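Local structure of histidine triad (HIT) protein (Marinobacter aquaeolei, 3OHE) at the interface of chains A and B. The protein is a histidine triad (HIT) family hydrolase that can bind calcium ions and probably, like its relatives, acts on nucleotide-type phosphate compounds. Residues are numbered along the deposited sequence; one frame, centred on the assembly and turned at random. Chains: chain A/B, Histidine triad (HIT) protein.

Contact 1: the interface of chains A and B. Residues chain A 77-80, 97, 105-106, 109; chain B 45-46, 82-85.
Edge strands of the two subunits meet here in an antiparallel beta bridge, A:Val80 pairing with B:Ala82 so that the sheets join across the two-fold, much as in dimeric HIT proteins. A:Val80 N gives a nearly straight hydrogen bond to B:Ala82 O (3.0 Å), in the plane of that carbonyl, and B:Ala82 N returns one to A:Val80 O almost along its C=O axis.

Charged groups gather at A:Lys77. Its CG lies anti to the backbone N (chi1 -171°), and bends at chi2 and chi4 carry the ammonium between B:Leu83 and B:Glu46. A:Lys77 NZ donates to the carbonyl B:Leu83 O at 2.8 Å, approaching from above the carbonyl plane. A:Lys77 NZ also forms a salt bridge with the carboxylate oxygen B:Glu46 OE2 (2.9 Å), and within its own chain it donates to A:Met78 O. B:Glu46 crosses the selenomethionine A:Met78 at about a right angle, and B:Glu46 OE2 accepts the main-chain A:Met78 N from above the carboxylate plane (2.9 Å). The ammonium would favour an ionised carboxylate. Two linked waters extend the polar network: one joins NZ to B:Arg45 O, the other bridges A:Met78 O, B:Glu46 OE1 and B:Ala82 O.

Amide groups supply the next layer. A:Asn79 ND2 donates to B:Asn85 OD1 (2.9 Å), the side chains crossing at about a right angle although their amide planes are only 25° apart. B:Asn85 ND2 then reaches A:Pro105 O (3.0 Å), from well above that carbonyl's plane. Behind them A:Arg97, its guanidinium 85° from the B:Asn85 amide, holds A:Gly106 O end-on with NH1 and NH2. A:Arg97 NH1 also bonds A:Asn79 OD1 in plane (2.9 Å); with ND2 giving to B:Asn85 OD1 and A:Met78 O, this holds the amide's orientation.

Apolar packing centres on B:Leu83, which meets A:Trp109 tip to tip at CH2 and sets its CD2 methyl 3.7 Å from A:Asn79 CB.

Contact 2: the interface of chains A and B. Residues chain A 47, 55-56, 59; chain B 55-56, 59, 63.
The long helix of each subunit, residues 52-72 in chain A and 52-73 in chain B, packs against its two-fold mate, with the short 3-10 helix A:47-49 alongside. Leucines fill the centre. In both A:Leu59 and B:Leu59 CG is anti to the backbone N (chi1 169° in chain A), which points the CD2 methyls at each other across the two-fold, 3.9 Å apart. Each CD2 also presses onto the first turns of the opposite helix: B:Leu59 CD2 lies 3.5 Å from the main-chain A:Gln55 O and touches A:Gln55 CB and A:Gln56 CA, and A:Leu59 CD2 does the same to B:Gln55 and B:Gln56. The other branch of B:Leu59, CD1, rests by the A:Ile47 CG2 methyl, the two side chains crossing obliquely.

To one side of the leucines, A:Gln56 and B:Gln56 cross at about a right angle and stack their amides face to face, the planes 24° apart and the two CD atoms separated by 3.8 Å. Both chains are extended beyond CG. Rather than pairing with each other, the amides turn their N-H groups to water: A:Gln56 NE2 meets a water at 3.0 Å that also contacts B:Gln56 O, and B:Gln56 NE2 meets the symmetry-related water, bound to A:Gln56 O at 2.8 Å. The N-H bonds to these waters are nearly straight, so each amide is held over its neighbour by a water bridge to the opposite main chain.

On the other side, the B:Ser63 hydroxyl, OG anti to its carbonyl carbon, donates to A:Gln55 OE1 (2.8 Å) from well above the carbonyl plane. The two-fold supplies a twin with the chains exchanged.

Together the leucine core and its polar flanks bind helix to helix and very likely support the dimer; A:Gln56 and B:Gln56 also belong to calcium sites seen in this crystal.

Contact 1: the interface of chains A and B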
loop_
_atom_site.group_PDB
_atom_site.type_symbol
_atom_site.label_atom_id
_atom_site.label_comp_id
_atom_site.label_asym_id
_atom_site.label_seq_id
_atom_site.Cartn_x
_atom_site.Cartn_y
_atom_site.Cartn_z
ATOM N N LYS A 77 -10.789 9.807 -0.148
ATOM C CA LYS A 77 -9.599 9.196 0.425
ATOM C C LYS A 77 -8.989 8.283 -0.635
ATOM O O LYS A 77 -9.699 7.642 -1.357
ATOM C CB LYS A 77 -9.968 8.382 1.662
ATOM C CG LYS A 77 -8.802 7.861 2.471
ATOM C CD LYS A 77 -7.991 8.978 3.152
ATOM C CE LYS A 77 -6.667 8.479 3.811
ATOM N NZ LYS A 77 -5.780 7.774 2.813
HETATM N N MSE A 78 -7.653 8.249 -0.682
HETATM C CA MSE A 78 -6.974 7.242 -1.490
HETATM C C MSE A 78 -6.658 6.004 -0.716
HETATM O O MSE A 78 -6.404 6.053 0.488
HETATM C CB MSE A 78 -5.651 7.776 -2.061
HETATM C CG MSE A 78 -5.836 8.862 -3.073
HETATM SE SE MSE A 78 -6.842 8.344 -4.672
HETATM C CE MSE A 78 -5.829 6.951 -5.457
ATOM N N ASN A 79 -6.666 4.883 -1.425
ATOM C CA ASN A 79 -6.113 3.625 -0.889
ATOM C C ASN A 79 -5.028 3.156 -1.876
ATOM O O ASN A 79 -5.298 3.031 -3.077
ATOM C CB ASN A 79 -7.175 2.556 -0.755
ATOM C CG ASN A 79 -8.223 2.786 0.341
ATOM O OD1 ASN A 79 -9.118 1.924 0.444
ATOM N ND2 ASN A 79 -8.136 3.839 1.142
ATOM N N VAL A 80 -3.814 2.950 -1.372
ATOM C CA VAL A 80 -2.677 2.548 -2.173
ATOM C C VAL A 80 -2.105 1.295 -1.540
ATOM O O VAL A 80 -1.930 1.221 -0.319
ATOM C CB VAL A 80 -1.621 3.670 -2.265
ATOM C CG1 VAL A 80 -0.417 3.240 -3.141
ATOM C CG2 VAL A 80 -2.239 4.939 -2.896
ATOM N N ARG A 97 -11.580 6.316 -3.046
ATOM C CA ARG A 97 -12.686 5.940 -2.168
ATOM C C ARG A 97 -13.581 7.136 -1.861
ATOM O O ARG A 97 -13.117 8.293 -1.857
ATOM C CB ARG A 97 -12.149 5.382 -0.831
ATOM C CG ARG A 97 -11.205 4.224 -0.978
ATOM C CD ARG A 97 -11.815 3.024 -1.678
ATOM N NE ARG A 97 -13.036 2.567 -1.012
ATOM C CZ ARG A 97 -13.068 1.724 0.005
ATOM N NH1 ARG A 97 -11.971 1.216 0.501
ATOM N NH2 ARG A 97 -14.233 1.396 0.550
ATOM N N PRO A 105 -16.499 1.847 5.296
ATOM C CA PRO A 105 -15.083 2.185 5.306
ATOM C C PRO A 105 -14.078 1.017 5.197
ATOM O O PRO A 105 -12.873 1.234 5.412
ATOM C CB PRO A 105 -14.948 2.869 6.653
ATOM C CG PRO A 105 -15.736 1.988 7.526
ATOM C CD PRO A 105 -16.991 1.674 6.677
ATOM N N GLY A 106 -14.516 -0.190 4.872
ATOM C CA GLY A 106 -13.627 -1.309 4.680
ATOM C C GLY A 106 -12.871 -1.311 3.357
ATOM O O GLY A 106 -13.102 -0.449 2.502
ATOM N N TRP A 109 -11.159 -5.086 -1.752
ATOM C CA TRP A 109 -10.814 -6.385 -2.386
ATOM C C TRP A 109 -11.679 -7.571 -1.903
ATOM O O TRP A 109 -11.552 -7.952 -0.747
ATOM C CB TRP A 109 -9.318 -6.714 -2.185
ATOM C CG TRP A 109 -8.379 -5.644 -2.655
ATOM C CD1 TRP A 109 -7.953 -5.414 -3.936
ATOM C CD2 TRP A 109 -7.744 -4.654 -1.841
ATOM N NE1 TRP A 109 -7.108 -4.330 -3.971
ATOM C CE2 TRP A 109 -6.952 -3.857 -2.692
ATOM C CE3 TRP A 109 -7.756 -4.370 -0.472
ATOM C CZ2 TRP A 109 -6.208 -2.793 -2.225
ATOM C CZ3 TRP A 109 -6.987 -3.325 -0.010
ATOM C CH2 TRP A 109 -6.240 -2.541 -0.883
ATOM N N ARG B 45 -2.613 13.238 5.552
ATOM C CA ARG B 45 -3.580 12.182 5.243
ATOM C C ARG B 45 -3.025 11.161 4.235
ATOM O O ARG B 45 -3.420 10.023 4.297
ATOM C CB ARG B 45 -4.858 12.787 4.692
ATOM C CG ARG B 45 -5.668 13.591 5.695
ATOM C CD ARG B 45 -6.729 14.510 5.051
ATOM N NE ARG B 45 -7.571 13.757 4.121
ATOM C CZ ARG B 45 -8.609 13.012 4.454
ATOM N NH1 ARG B 45 -9.067 12.996 5.691
ATOM N NH2 ARG B 45 -9.225 12.277 3.530
ATOM N N GLU B 46 -2.190 11.600 3.290
ATOM C CA GLU B 46 -1.750 10.822 2.148
ATOM C C GLU B 46 -0.236 10.946 2.027
ATOM O O GLU B 46 0.320 11.999 2.347
ATOM C CB GLU B 46 -2.425 11.352 0.861
ATOM C CG GLU B 46 -3.932 11.395 0.864
ATOM C CD GLU B 46 -4.590 10.012 0.766
ATOM O OE1 GLU B 46 -3.866 8.989 0.645
ATOM O OE2 GLU B 46 -5.834 9.975 0.856
ATOM N N ALA B 82 -1.352 1.902 2.412
ATOM C CA ALA B 82 -1.854 3.081 3.108
ATOM C C ALA B 82 -3.327 3.187 2.733
ATOM O O ALA B 82 -3.657 3.408 1.573
ATOM C CB ALA B 82 -1.071 4.314 2.655
ATOM N N LEU B 83 -4.189 3.006 3.737
ATOM C CA LEU B 83 -5.648 2.933 3.534
ATOM C C LEU B 83 -6.275 4.149 4.223
ATOM O O LEU B 83 -6.529 5.183 3.583
ATOM C CB LEU B 83 -6.183 1.564 4.015
ATOM C CG LEU B 83 -5.519 0.335 3.365
ATOM C CD1 LEU B 83 -6.061 -0.942 3.981
ATOM C CD2 LEU B 83 -5.671 0.332 1.827
ATOM N N GLY B 84 -6.499 4.075 5.530
ATOM C CA GLY B 84 -6.878 5.247 6.309
ATOM C C GLY B 84 -8.286 5.748 6.109
ATOM O O GLY B 84 -8.553 6.930 6.254
ATOM N N ASN B 85 -9.218 4.851 5.848
ATOM C CA ASN B 85 -10.594 5.294 5.664
ATOM C C ASN B 85 -11.275 5.749 6.951
ATOM O O ASN B 85 -12.153 6.606 6.896
ATOM C CB ASN B 85 -11.419 4.196 5.021
ATOM C CG ASN B 85 -10.908 3.800 3.664
ATOM O OD1 ASN B 85 -10.315 4.580 2.951
ATOM N ND2 ASN B 85 -11.201 2.571 3.292
HETATM O O HOH W 1 -3.125 7.322 3.652
HETATM O O HOH W 2 -3.313 6.158 0.765
#

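Contact 2: the interface of chains A and B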
loop_
_atom_site.group_PDB
_atom_site.type_symbol
_atom_site.label_atom_id
_atom_site.label_comp_id
_atom_site.label_asym_id
_atom_site.label_seq_id
_atom_site.Cartn_x
_atom_site.Cartn_y
_atom_site.Cartn_z
ATOM N N ILE A 47 8.306 -4.168 -3.613
ATOM C CA ILE A 47 8.877 -2.857 -3.864
ATOM C C ILE A 47 10.365 -2.800 -3.529
ATOM O O ILE A 47 11.158 -2.255 -4.290
ATOM C CB ILE A 47 8.114 -1.725 -3.103
ATOM C CG1 ILE A 47 6.667 -1.625 -3.566
ATOM C CG2 ILE A 47 8.884 -0.363 -3.197
ATOM C CD1 ILE A 47 5.773 -0.909 -2.523
ATOM N N GLN A 55 12.869 2.366 -7.171
ATOM C CA GLN A 55 11.912 2.619 -6.097
ATOM C C GLN A 55 11.485 4.092 -6.035
ATOM O O GLN A 55 10.305 4.413 -5.863
ATOM C CB GLN A 55 12.456 2.214 -4.722
ATOM C CG GLN A 55 12.732 0.736 -4.545
ATOM C CD GLN A 55 13.207 0.402 -3.146
ATOM O OE1 GLN A 55 12.717 0.993 -2.161
ATOM N NE2 GLN A 55 14.168 -0.511 -3.029
ATOM N N GLN A 56 12.469 4.976 -6.134
ATOM C CA GLN A 56 12.172 6.404 -6.069
ATOM C C GLN A 56 11.364 6.887 -7.284
ATOM O O GLN A 56 10.517 7.748 -7.137
ATOM C CB GLN A 56 13.448 7.220 -5.893
ATOM C CG GLN A 56 14.099 7.041 -4.514
ATOM C CD GLN A 56 15.270 7.963 -4.311
ATOM O OE1 GLN A 56 15.798 8.541 -5.286
ATOM N NE2 GLN A 56 15.673 8.152 -3.053
ATOM N N LEU A 59 7.799 5.730 -6.593
ATOM C CA LEU A 59 7.202 6.640 -5.631
ATOM C C LEU A 59 6.755 7.937 -6.284
ATOM O O LEU A 59 5.650 8.434 -6.049
ATOM C CB LEU A 59 8.205 6.926 -4.499
ATOM C CG LEU A 59 7.854 8.057 -3.539
ATOM C CD1 LEU A 59 6.608 7.738 -2.711
ATOM C CD2 LEU A 59 9.101 8.371 -2.624
ATOM N N GLN B 55 8.787 11.900 1.770
ATOM C CA GLN B 55 8.260 10.758 1.008
ATOM C C GLN B 55 9.392 9.763 0.748
ATOM O O GLN B 55 9.203 8.544 0.937
ATOM C CB GLN B 55 7.662 11.168 -0.337
ATOM C CG GLN B 55 6.433 12.032 -0.250
ATOM C CD GLN B 55 5.834 12.310 -1.605
ATOM O OE1 GLN B 55 5.846 11.410 -2.485
ATOM N NE2 GLN B 55 5.342 13.530 -1.813
ATOM N N GLN B 56 10.548 10.261 0.324
ATOM C CA GLN B 56 11.660 9.372 0.005
ATOM C C GLN B 56 12.199 8.687 1.263
ATOM O O GLN B 56 12.623 7.542 1.201
ATOM C CB GLN B 56 12.766 10.123 -0.755
ATOM C CG GLN B 56 12.338 10.662 -2.118
ATOM C CD GLN B 56 13.519 11.025 -2.982
ATOM O OE1 GLN B 56 14.595 11.330 -2.473
ATOM N NE2 GLN B 56 13.327 10.978 -4.292
ATOM N N LEU B 59 9.709 5.891 2.118
ATOM C CA LEU B 59 9.998 4.778 1.203
ATOM C C LEU B 59 11.205 3.961 1.662
ATOM O O LEU B 59 11.160 2.725 1.697
ATOM C CB LEU B 59 10.221 5.310 -0.222
ATOM C CG LEU B 59 10.813 4.333 -1.226
ATOM C CD1 LEU B 59 9.826 3.197 -1.499
ATOM C CD2 LEU B 59 11.259 5.076 -2.517
ATOM N N SER B 63 10.820 0.075 2.830
ATOM C CA SER B 63 11.523 -0.995 2.139
ATOM C C SER B 63 12.514 -1.731 3.048
ATOM O O SER B 63 12.643 -2.968 2.938
ATOM C CB SER B 63 12.228 -0.454 0.908
ATOM O OG SER B 63 11.252 -0.209 -0.113
HETATM O O HOH W 3 10.988 9.949 -5.467
HETATM O O HOH W 4 14.149 6.616 -0.996
#

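Contact 1 and contact 2 lie about 18 Å apart, measured between the centres of their C-alpha atoms, and belong to one two-fold symmetric interface. They share no residue, yet the chain ties them together: strand 77-82 of contact 1 follows the long helix of contact 2, and the 3-10 helix starting at residue 47 directly succeeds the segment that in chain B holds B:Arg45 and B:Glu46. Contact 1 is mainly polar and joins sheet edges, whereas contact 2 has a leucine core between helices. Gripping both layers would fix the relative orientation of the subunits, consistent with a dimer of the kind common among HIT proteins.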